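Local coordinates for 4-phosphoerythronate dehydrogenase (Lactobacillus jensenii, PDB 4PRL), which probably catalyses the NAD-dependent interconversion of a D-2-hydroxyacid, such as 4-phosphoerythronate, and the corresponding 2-oxo acid, at residues G150-G155 and I202-P207; T206-S211 and A233-L238; G257-A262 and P294-F299. All coordinates share one frame; numbering follows the deposited sequence.

Interaction 1 of 3, residues G150-G155 and I202-P207; sequences GLIGVG and ISLHTP. With NAD (nicotinamide-adenine-dinucleotide), chain C.
The carbonyl oxygen of Ile-152 is gripped twice by residues just past the end of the neighbouring strand. His-205 N donates to Ile-152 O nearly along the C=O axis, at 2.7 Å with an N-H...O angle of 154°. The hydroxyl of Thr-206 adds a weak second bond, OG1 to Ile-152 O at 3.2 Å. Thr-206 keeps OG1 beside its own backbone N and anti to its carbonyl carbon (chi1 -88°), and this turns the hydroxyl both to Ile-152 and to the adenine of NAD, whose N3A lies 2.8 Å from OG1.

Behind this point strands 150-152 and 202-204 run parallel, their axes inclined by 20°. Ser-203 bonds to the neighbouring strand through both its N and its O: the N donates to Gly-150 O at 2.9 Å, and the O accepts Ile-152 N at 3.2 Å. On one face of the sheet Ile-152 and Leu-204 lie side by side, CG1 of the first against CD2 of the second at 4.0 Å. On the other, CD2 of Leu-151 rests on the CB of Ser-203. The Ser-203 hydroxyl accepts His-205 NE2 at 2.8 Å, well out of the imidazole plane, and so restrains a ring whose edge faces C5D of the cofactor; Ile-157 and Val-161 of helix 155-167 also touch that ring.

Gly-153 and Gly-155 occupy positions consistent with the first two glycines of a GxGxxG turn, as in Rossmann folds. A CB on Gly-153 would run into His-205 O and Thr-206 OG1, and one on Gly-155 would meet the phosphate oxygen O1N. The pairing of the strand ends, with the weak OG1 bond, is consistent with holding the threonine hydroxyl beside the adenine, while Gly-153 lets the two strand ends approach and Gly-155 lets the diphosphate come close to the turn.

Interaction 2 of 3, residues T206-S211 and A233-L238; sequences TPLLKS and AARGEL. With NAD (nicotinamide-adenine-dinucleotide), chain C.
Leu-208 holds CG anti to its backbone N (chi1 173°), while the Arg-235 chain is bent at both chi2 (-65°) and chi3 (-64°), and these turns fold the guanidinium back across the leucine. The two side chains cross at about a right angle: Leu-208 CD2 sits over one guanidinium face, toward its rim, 3.6 Å from Arg-235 NH1. The same methyl reaches Glu-237 OE1 at 3.5 Å, and the other, CD1, rests on Glu-237 CB at 3.6 Å, so the leucine lies against both the guanidinium face and the CB and carboxylate oxygen of Glu-237.

In the guanidinium plane a water accepts from Arg-235 NH2 at 3.0 Å and from Leu-208 N at 3.3 Å; it also lies within bonding distance of O2D on the nicotinamide ribose. Both segments are loops that follow neighbouring parallel strands, 201-204 and 229-232, at the cofactor-binding edge of the Rossmann sheet. With Arg-235 replaced by an alanine, the water is likely to lose one of its donors and Leu-208 CD2 the flat surface it rests on.

Deeper in, Leu-238 CD1 approaches Thr-206 O at 3.4 Å, with its CD2 against Thr-206 CG2. The carbonyl itself accepts a weak bond from ribose O3D of NAD. At the start of segment 233-238, Ala-233 O accepts a similarly weak bond from the carboxamide N7N at 3.3 Å.

Interaction 3 of 3, residues G257-A262 and P294-F299; sequences GLDTLA and PHSAYF. With NAD (nicotinamide-adenine-dinucleotide), chain C.
Asp-259 and the first two amides of the type I beta turn Ser-296 to Phe-299 make up the tight part of the contact. Ser-296 N meets Asp-259 OD1 on its syn side at 2.8 Å, and Ala-297 N reaches Asp-259 OD2 from above the carboxylate plane at 2.9 Å. With chi1 at -168°, the Asp-259 carboxylate swings clear of its own backbone N and across to the turn; OD1 is also bonded to Thr-293 OG1. Asp-259 OD2 has a further donor, NAD N7N, at 2.8 Å with an N-H...O angle of 164°, so the buried acid ties the nicotinamide to the 294-299 loop.

The partly exposed side is looser. There the His-295 ring lies alongside Thr-260, with Thr-260 OG1 at the ring edge, 3.3 Å from His-295 CD2; that hydroxyl bonds to Glu-264. N7N stands over one imidazole face, toward the rim. Tyr-298 N completes the hold on the carboxamide with a weak bond to O7N, and its phenol OH reaches Asn-135 of the second subunit.

Ile-106 and Met-109 of helix 103-118 cover Ala-297, while strand 255-258, which leads into Asp-259, runs between strands 229-232 and 290-292.

Overall arrangement
All three interactions line the C-terminal edge of one seven-stranded parallel sheet and touch the same NAD, in chain order from 1 to 3. Interaction 1 joins the ends of strands 148-152 and 201-204 at the adenine and diphosphate. Interaction 2 starts from Thr-206 and Pro-207, which it shares with interaction 1, and lies at the nicotinamide ribose; their centres are 10 Å apart. Interaction 3, with its centre about 12 Å from that of interaction 2, holds the carboxamide, and Thr-260 packs against Ala-234 and Arg-235 and takes a weak hydrogen bond from Gly-236 N. Interactions 1 and 3, centres 15 Å apart, do not touch. Successive strand ends therefore bind successive parts of an extended dinucleotide.

Interaction 1 of 3, residues G150-G155 and I202-P207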
# COMPACT_ATOMS: atom_id res chain seq x y z
N GLY A 150 12.13 -2.58 13.44
CA GLY A 150 13.28 -1.72 13.70
C GLY A 150 14.36 -2.07 12.71
O GLY A 150 14.75 -3.23 12.59
N LEU A 151 14.82 -1.07 11.99
CA LEU A 151 15.84 -1.27 10.98
C LEU A 151 17.10 -0.57 11.44
O LEU A 151 17.07 0.60 11.78
CB LEU A 151 15.39 -0.71 9.61
CG LEU A 151 14.01 -1.12 9.09
CD1 LEU A 151 13.73 -0.45 7.76
CD2 LEU A 151 13.90 -2.63 8.96
N ILE A 152 18.21 -1.28 11.45
CA ILE A 152 19.52 -0.69 11.69
C ILE A 152 20.17 -0.48 10.34
O ILE A 152 20.61 -1.43 9.68
CB ILE A 152 20.38 -1.61 12.54
CG1 ILE A 152 19.65 -1.95 13.85
CG2 ILE A 152 21.74 -0.97 12.79
CD1 ILE A 152 19.16 -0.72 14.58
N GLY A 153 20.16 0.76 9.90
CA GLY A 153 20.58 1.12 8.57
C GLY A 153 19.36 1.05 7.69
O GLY A 153 18.46 0.28 7.95
N VAL A 154 19.34 1.81 6.61
CA VAL A 154 18.26 1.72 5.67
C VAL A 154 18.80 1.31 4.32
O VAL A 154 18.91 0.13 4.03
CB VAL A 154 17.52 3.05 5.55
CG1 VAL A 154 16.34 2.92 4.62
CG2 VAL A 154 17.06 3.51 6.91
N GLY A 155 19.16 2.28 3.51
CA GLY A 155 19.74 2.00 2.22
C GLY A 155 18.67 1.59 1.25
O GLY A 155 17.50 1.75 1.53
N ILE A 202 13.63 -7.01 14.15
CA ILE A 202 14.78 -6.17 13.87
C ILE A 202 15.51 -6.70 12.66
O ILE A 202 15.94 -7.87 12.64
CB ILE A 202 15.77 -6.17 15.04
CG1 ILE A 202 15.22 -5.36 16.22
CG2 ILE A 202 17.11 -5.59 14.61
CD1 ILE A 202 15.73 -5.84 17.56
N SER A 203 15.70 -5.83 11.67
CA SER A 203 16.40 -6.21 10.47
C SER A 203 17.56 -5.26 10.19
O SER A 203 17.37 -4.05 10.14
CB SER A 203 15.44 -6.27 9.29
OG SER A 203 15.98 -7.01 8.23
N LEU A 204 18.75 -5.86 9.97
CA LEU A 204 20.02 -5.17 9.78
C LEU A 204 20.29 -4.86 8.32
O LEU A 204 20.16 -5.73 7.46
CB LEU A 204 21.14 -6.06 10.24
CG LEU A 204 21.03 -6.68 11.62
CD1 LEU A 204 22.30 -7.48 11.89
CD2 LEU A 204 20.85 -5.63 12.70
N HIS A 205 20.71 -3.62 8.05
CA HIS A 205 20.96 -3.17 6.68
C HIS A 205 22.12 -2.16 6.63
O HIS A 205 22.12 -1.16 5.87
CB HIS A 205 19.65 -2.63 6.08
CG HIS A 205 18.57 -3.67 6.05
ND1 HIS A 205 18.54 -4.67 5.11
CD2 HIS A 205 17.53 -3.91 6.89
CE1 HIS A 205 17.52 -5.47 5.36
NE2 HIS A 205 16.89 -5.03 6.43
N THR A 206 23.14 -2.51 7.42
CA THR A 206 24.29 -1.69 7.73
C THR A 206 25.48 -2.31 7.05
O THR A 206 25.70 -3.52 7.14
CB THR A 206 24.51 -1.67 9.25
OG1 THR A 206 23.74 -0.61 9.83
CG2 THR A 206 25.97 -1.48 9.61
N PRO A 207 26.28 -1.48 6.36
CA PRO A 207 27.42 -2.07 5.69
C PRO A 207 28.41 -2.54 6.74
O PRO A 207 28.45 -1.99 7.84
CB PRO A 207 27.97 -0.90 4.88
CG PRO A 207 27.64 0.29 5.70
CD PRO A 207 26.31 -0.01 6.32
PA NAD C . 23.65 0.49 1.32
O1A NAD C . 25.14 0.41 1.16
O2A NAD C . 22.80 0.92 0.16
O5B NAD C . 23.32 1.43 2.58
C5B NAD C . 23.33 0.88 3.90
C4B NAD C . 22.86 1.90 4.93
O4B NAD C . 23.45 1.64 6.20
C3B NAD C . 23.30 3.29 4.54
O3B NAD C . 22.17 4.09 4.25
C2B NAD C . 23.96 3.87 5.75
O2B NAD C . 23.31 5.10 6.02
C1B NAD C . 23.67 2.88 6.86
N9A NAD C . 24.77 2.91 7.87
C8A NAD C . 26.03 3.31 7.64
N7A NAD C . 26.78 3.27 8.76
C5A NAD C . 25.99 2.85 9.75
C6A NAD C . 26.15 2.59 11.19
N6A NAD C . 27.34 2.77 11.81
N1A NAD C . 25.09 2.16 11.87
C2A NAD C . 23.91 1.98 11.28
N3A NAD C . 23.70 2.20 9.98
C4A NAD C . 24.67 2.63 9.17
O3 NAD C . 23.17 -0.93 1.88
PN NAD C . 21.68 -1.48 1.66
O1N NAD C . 20.81 -1.04 2.80
O2N NAD C . 21.31 -1.20 0.23
O5D NAD C . 21.94 -3.05 1.85
C5D NAD C . 21.55 -3.72 3.05
C4D NAD C . 22.54 -4.84 3.34
O4D NAD C . 22.27 -5.99 2.54
C3D NAD C . 23.96 -4.41 3.02
O3D NAD C . 24.81 -4.62 4.15
C2D NAD C . 24.42 -5.36 1.95
O2D NAD C . 25.79 -5.69 2.14
C1D NAD C . 23.54 -6.56 2.19
N1N NAD C . 23.50 -7.55 1.10
C2N NAD C . 22.97 -8.73 1.36
C3N NAD C . 22.91 -9.72 0.39
C7N NAD C . 22.29 -11.05 0.69
O7N NAD C . 21.91 -11.73 -0.24
N7N NAD C . 22.18 -11.45 1.94
C4N NAD C . 23.42 -9.48 -0.87
C5N NAD C . 23.98 -8.24 -1.11
C6N NAD C . 24.01 -7.30 -0.10

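Interaction 2 of 3, residues T206-S211 and A233-L238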
# COMPACT_ATOMS: atom_id res chain seq x y z
N THR A 206 23.14 -2.51 7.42
CA THR A 206 24.29 -1.69 7.73
C THR A 206 25.48 -2.31 7.05
O THR A 206 25.70 -3.52 7.14
CB THR A 206 24.51 -1.67 9.25
OG1 THR A 206 23.74 -0.61 9.83
CG2 THR A 206 25.97 -1.48 9.61
N PRO A 207 26.28 -1.48 6.36
CA PRO A 207 27.42 -2.07 5.69
C PRO A 207 28.41 -2.54 6.74
O PRO A 207 28.45 -1.99 7.84
CB PRO A 207 27.97 -0.90 4.88
CG PRO A 207 27.64 0.29 5.70
CD PRO A 207 26.31 -0.01 6.32
N LEU A 208 29.17 -3.57 6.42
CA LEU A 208 30.22 -4.08 7.29
C LEU A 208 31.40 -3.16 7.12
O LEU A 208 32.02 -3.13 6.06
CB LEU A 208 30.60 -5.49 6.91
CG LEU A 208 31.79 -6.10 7.62
CD1 LEU A 208 31.53 -6.19 9.11
CD2 LEU A 208 32.07 -7.47 7.05
N LEU A 209 31.67 -2.38 8.15
CA LEU A 209 32.85 -1.54 8.24
C LEU A 209 33.69 -2.06 9.41
O LEU A 209 33.29 -3.00 10.08
CB LEU A 209 32.42 -0.10 8.50
CG LEU A 209 31.94 0.79 7.34
CD1 LEU A 209 31.81 0.09 5.99
CD2 LEU A 209 30.63 1.45 7.75
N LYS A 210 34.84 -1.45 9.68
CA LYS A 210 35.57 -1.79 10.89
C LYS A 210 34.78 -1.37 12.14
O LYS A 210 34.81 -2.05 13.18
CB LYS A 210 36.98 -1.17 10.87
CG LYS A 210 37.93 -1.62 12.00
CD LYS A 210 37.84 -3.12 12.34
CE LYS A 210 39.19 -3.78 12.58
NZ LYS A 210 39.58 -4.66 11.43
N SER A 211 34.03 -0.27 12.03
CA SER A 211 33.26 0.23 13.15
C SER A 211 31.92 -0.46 13.37
O SER A 211 31.28 -0.17 14.38
CB SER A 211 33.03 1.74 13.00
OG SER A 211 32.12 2.00 11.95
N ALA A 233 19.96 -10.21 6.88
CA ALA A 233 20.24 -10.49 5.48
C ALA A 233 21.22 -9.45 4.99
O ALA A 233 21.12 -9.03 3.85
CB ALA A 233 18.96 -10.46 4.65
N ALA A 234 22.13 -9.02 5.86
CA ALA A 234 23.15 -8.06 5.46
C ALA A 234 24.55 -8.71 5.34
O ALA A 234 24.96 -9.14 4.28
CB ALA A 234 23.16 -6.88 6.42
N ARG A 235 25.26 -8.76 6.46
CA ARG A 235 26.59 -9.31 6.49
C ARG A 235 26.75 -10.00 7.82
O ARG A 235 26.48 -9.42 8.87
CB ARG A 235 27.63 -8.19 6.36
CG ARG A 235 27.59 -7.36 5.07
CD ARG A 235 27.93 -8.20 3.86
NE ARG A 235 29.29 -8.70 3.90
CZ ARG A 235 30.37 -7.97 3.61
NH1 ARG A 235 31.56 -8.53 3.65
NH2 ARG A 235 30.27 -6.69 3.29
N GLY A 236 27.20 -11.25 7.78
CA GLY A 236 27.30 -12.07 8.98
C GLY A 236 28.05 -11.42 10.12
O GLY A 236 27.65 -11.54 11.27
N GLU A 237 29.13 -10.72 9.78
CA GLU A 237 30.05 -10.18 10.76
C GLU A 237 29.43 -9.03 11.57
O GLU A 237 30.02 -8.56 12.56
CB GLU A 237 31.33 -9.70 10.06
CG GLU A 237 32.20 -10.82 9.50
CD GLU A 237 31.77 -11.34 8.12
OE1 GLU A 237 30.85 -10.75 7.48
OE2 GLU A 237 32.39 -12.34 7.69
N LEU A 238 28.27 -8.55 11.14
CA LEU A 238 27.50 -7.61 11.95
C LEU A 238 27.05 -8.22 13.27
O LEU A 238 26.86 -7.51 14.23
CB LEU A 238 26.27 -7.11 11.18
CG LEU A 238 26.52 -6.38 9.85
CD1 LEU A 238 25.20 -6.17 9.13
CD2 LEU A 238 27.23 -5.06 10.08
PA NAD C . 23.65 0.49 1.32
O1A NAD C . 25.14 0.41 1.16
O2A NAD C . 22.80 0.92 0.16
O5B NAD C . 23.32 1.43 2.58
C5B NAD C . 23.33 0.88 3.90
C4B NAD C . 22.86 1.90 4.93
O4B NAD C . 23.45 1.64 6.20
C3B NAD C . 23.30 3.29 4.54
O3B NAD C . 22.17 4.09 4.25
C2B NAD C . 23.96 3.87 5.75
O2B NAD C . 23.31 5.10 6.02
C1B NAD C . 23.67 2.88 6.86
N9A NAD C . 24.77 2.91 7.87
C8A NAD C . 26.03 3.31 7.64
N7A NAD C . 26.78 3.27 8.76
C5A NAD C . 25.99 2.85 9.75
C6A NAD C . 26.15 2.59 11.19
N6A NAD C . 27.34 2.77 11.81
N1A NAD C . 25.09 2.16 11.87
C2A NAD C . 23.91 1.98 11.28
N3A NAD C . 23.70 2.20 9.98
C4A NAD C . 24.67 2.63 9.17
O3 NAD C . 23.17 -0.93 1.88
PN NAD C . 21.68 -1.48 1.66
O1N NAD C . 20.81 -1.04 2.80
O2N NAD C . 21.31 -1.20 0.23
O5D NAD C . 21.94 -3.05 1.85
C5D NAD C . 21.55 -3.72 3.05
C4D NAD C . 22.54 -4.84 3.34
O4D NAD C . 22.27 -5.99 2.54
C3D NAD C . 23.96 -4.41 3.02
O3D NAD C . 24.81 -4.62 4.15
C2D NAD C . 24.42 -5.36 1.95
O2D NAD C . 25.79 -5.69 2.14
C1D NAD C . 23.54 -6.56 2.19
N1N NAD C . 23.50 -7.55 1.10
C2N NAD C . 22.97 -8.73 1.36
C3N NAD C . 22.91 -9.72 0.39
C7N NAD C . 22.29 -11.05 0.69
O7N NAD C . 21.91 -11.73 -0.24
N7N NAD C . 22.18 -11.45 1.94
C4N NAD C . 23.42 -9.48 -0.87
C5N NAD C . 23.98 -8.24 -1.11
C6N NAD C . 24.01 -7.30 -0.10
O HOH W 1 28.53 -4.30 3.30

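Interaction 3 of 3, residues G257-A262 and P294-F299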
# COMPACT_ATOMS: atom_id res chain seq x y z
N GLY A 257 16.41 -15.10 11.71
CA GLY A 257 16.52 -15.51 10.32
C GLY A 257 17.77 -14.87 9.72
O GLY A 257 17.85 -13.64 9.58
N LEU A 258 18.74 -15.72 9.38
CA LEU A 258 20.06 -15.27 8.96
C LEU A 258 20.34 -15.83 7.59
O LEU A 258 20.33 -17.02 7.40
CB LEU A 258 21.14 -15.77 9.93
CG LEU A 258 20.80 -15.79 11.43
CD1 LEU A 258 21.70 -16.77 12.18
CD2 LEU A 258 20.90 -14.41 12.07
N ASP A 259 20.61 -14.95 6.63
CA ASP A 259 21.02 -15.36 5.30
C ASP A 259 22.52 -15.34 5.22
O ASP A 259 23.07 -15.68 4.19
CB ASP A 259 20.46 -14.37 4.29
CG ASP A 259 20.58 -14.84 2.87
OD1 ASP A 259 20.19 -16.00 2.57
OD2 ASP A 259 21.06 -14.02 2.04
N THR A 260 23.17 -14.94 6.31
CA THR A 260 24.59 -14.63 6.31
C THR A 260 25.11 -14.75 7.71
O THR A 260 24.41 -14.42 8.64
CB THR A 260 24.86 -13.19 5.87
OG1 THR A 260 26.28 -12.96 5.85
CG2 THR A 260 24.18 -12.19 6.84
N LEU A 261 26.35 -15.16 7.85
CA LEU A 261 26.83 -15.66 9.13
C LEU A 261 28.31 -15.45 9.20
O LEU A 261 29.00 -15.71 8.24
CB LEU A 261 26.54 -17.15 9.19
CG LEU A 261 26.16 -17.87 10.47
CD1 LEU A 261 25.20 -17.08 11.36
CD2 LEU A 261 25.54 -19.20 10.06
N ALA A 262 28.80 -14.97 10.32
CA ALA A 262 30.24 -14.84 10.47
C ALA A 262 30.95 -16.16 10.07
O ALA A 262 30.45 -17.25 10.35
CB ALA A 262 30.61 -14.45 11.90
N PRO A 294 21.67 -19.87 2.65
CA PRO A 294 23.08 -19.70 2.32
C PRO A 294 23.33 -18.47 1.50
O PRO A 294 23.61 -18.57 0.31
CB PRO A 294 23.39 -20.96 1.50
CG PRO A 294 22.07 -21.41 0.95
CD PRO A 294 20.97 -20.66 1.63
N HIS A 295 23.23 -17.31 2.14
CA HIS A 295 23.42 -16.03 1.46
C HIS A 295 22.68 -15.99 0.11
O HIS A 295 23.22 -15.53 -0.91
CB HIS A 295 24.91 -15.70 1.30
CG HIS A 295 25.26 -14.28 1.61
ND1 HIS A 295 25.01 -13.24 0.74
CD2 HIS A 295 25.84 -13.72 2.69
CE1 HIS A 295 25.43 -12.10 1.27
NE2 HIS A 295 25.93 -12.37 2.46
N SER A 296 21.44 -16.47 0.09
CA SER A 296 20.66 -16.50 -1.15
C SER A 296 19.55 -15.44 -1.24
O SER A 296 18.69 -15.54 -2.10
CB SER A 296 20.05 -17.89 -1.32
OG SER A 296 19.24 -18.24 -0.23
N ALA A 297 19.55 -14.43 -0.38
CA ALA A 297 18.52 -13.39 -0.46
C ALA A 297 18.52 -12.72 -1.85
O ALA A 297 17.47 -12.38 -2.38
CB ALA A 297 18.71 -12.35 0.63
N TYR A 298 19.70 -12.54 -2.43
CA TYR A 298 19.83 -11.92 -3.75
C TYR A 298 19.20 -12.74 -4.89
O TYR A 298 18.88 -12.19 -5.93
CB TYR A 298 21.32 -11.70 -4.10
CG TYR A 298 21.97 -12.97 -4.58
CD1 TYR A 298 22.55 -13.86 -3.68
CD2 TYR A 298 21.95 -13.32 -5.92
CE1 TYR A 298 23.11 -15.04 -4.10
CE2 TYR A 298 22.51 -14.50 -6.36
CZ TYR A 298 23.08 -15.35 -5.44
OH TYR A 298 23.62 -16.53 -5.87
N PHE A 299 19.04 -14.04 -4.68
CA PHE A 299 18.88 -15.00 -5.78
C PHE A 299 17.45 -15.09 -6.37
O PHE A 299 16.65 -15.97 -6.03
CB PHE A 299 19.37 -16.37 -5.26
CG PHE A 299 19.64 -17.40 -6.33
CD1 PHE A 299 20.32 -17.08 -7.49
CD2 PHE A 299 19.27 -18.73 -6.11
CE1 PHE A 299 20.58 -18.06 -8.43
CE2 PHE A 299 19.52 -19.71 -7.05
CZ PHE A 299 20.17 -19.37 -8.21
PA NAD C . 23.65 0.49 1.32
O1A NAD C . 25.14 0.41 1.16
O2A NAD C . 22.80 0.92 0.16
O5B NAD C . 23.32 1.43 2.58
C5B NAD C . 23.33 0.88 3.90
C4B NAD C . 22.86 1.90 4.93
O4B NAD C . 23.45 1.64 6.20
C3B NAD C . 23.30 3.29 4.54
O3B NAD C . 22.17 4.09 4.25
C2B NAD C . 23.96 3.87 5.75
O2B NAD C . 23.31 5.10 6.02
C1B NAD C . 23.67 2.88 6.86
N9A NAD C . 24.77 2.91 7.87
C8A NAD C . 26.03 3.31 7.64
N7A NAD C . 26.78 3.27 8.76
C5A NAD C . 25.99 2.85 9.75
C6A NAD C . 26.15 2.59 11.19
N6A NAD C . 27.34 2.77 11.81
N1A NAD C . 25.09 2.16 11.87
C2A NAD C . 23.91 1.98 11.28
N3A NAD C . 23.70 2.20 9.98
C4A NAD C . 24.67 2.63 9.17
O3 NAD C . 23.17 -0.93 1.88
PN NAD C . 21.68 -1.48 1.66
O1N NAD C . 20.81 -1.04 2.80
O2N NAD C . 21.31 -1.20 0.23
O5D NAD C . 21.94 -3.05 1.85
C5D NAD C . 21.55 -3.72 3.05
C4D NAD C . 22.54 -4.84 3.34
O4D NAD C . 22.27 -5.99 2.54
C3D NAD C . 23.96 -4.41 3.02
O3D NAD C . 24.81 -4.62 4.15
C2D NAD C . 24.42 -5.36 1.95
O2D NAD C . 25.79 -5.69 2.14
C1D NAD C . 23.54 -6.56 2.19
N1N NAD C . 23.50 -7.55 1.10
C2N NAD C . 22.97 -8.73 1.36
C3N NAD C . 22.91 -9.72 0.39
C7N NAD C . 22.29 -11.05 0.69
O7N NAD C . 21.91 -11.73 -0.24
N7N NAD C . 22.18 -11.45 1.94
C4N NAD C . 23.42 -9.48 -0.87
C5N NAD C . 23.98 -8.24 -1.11
C6N NAD C . 24.01 -7.30 -0.10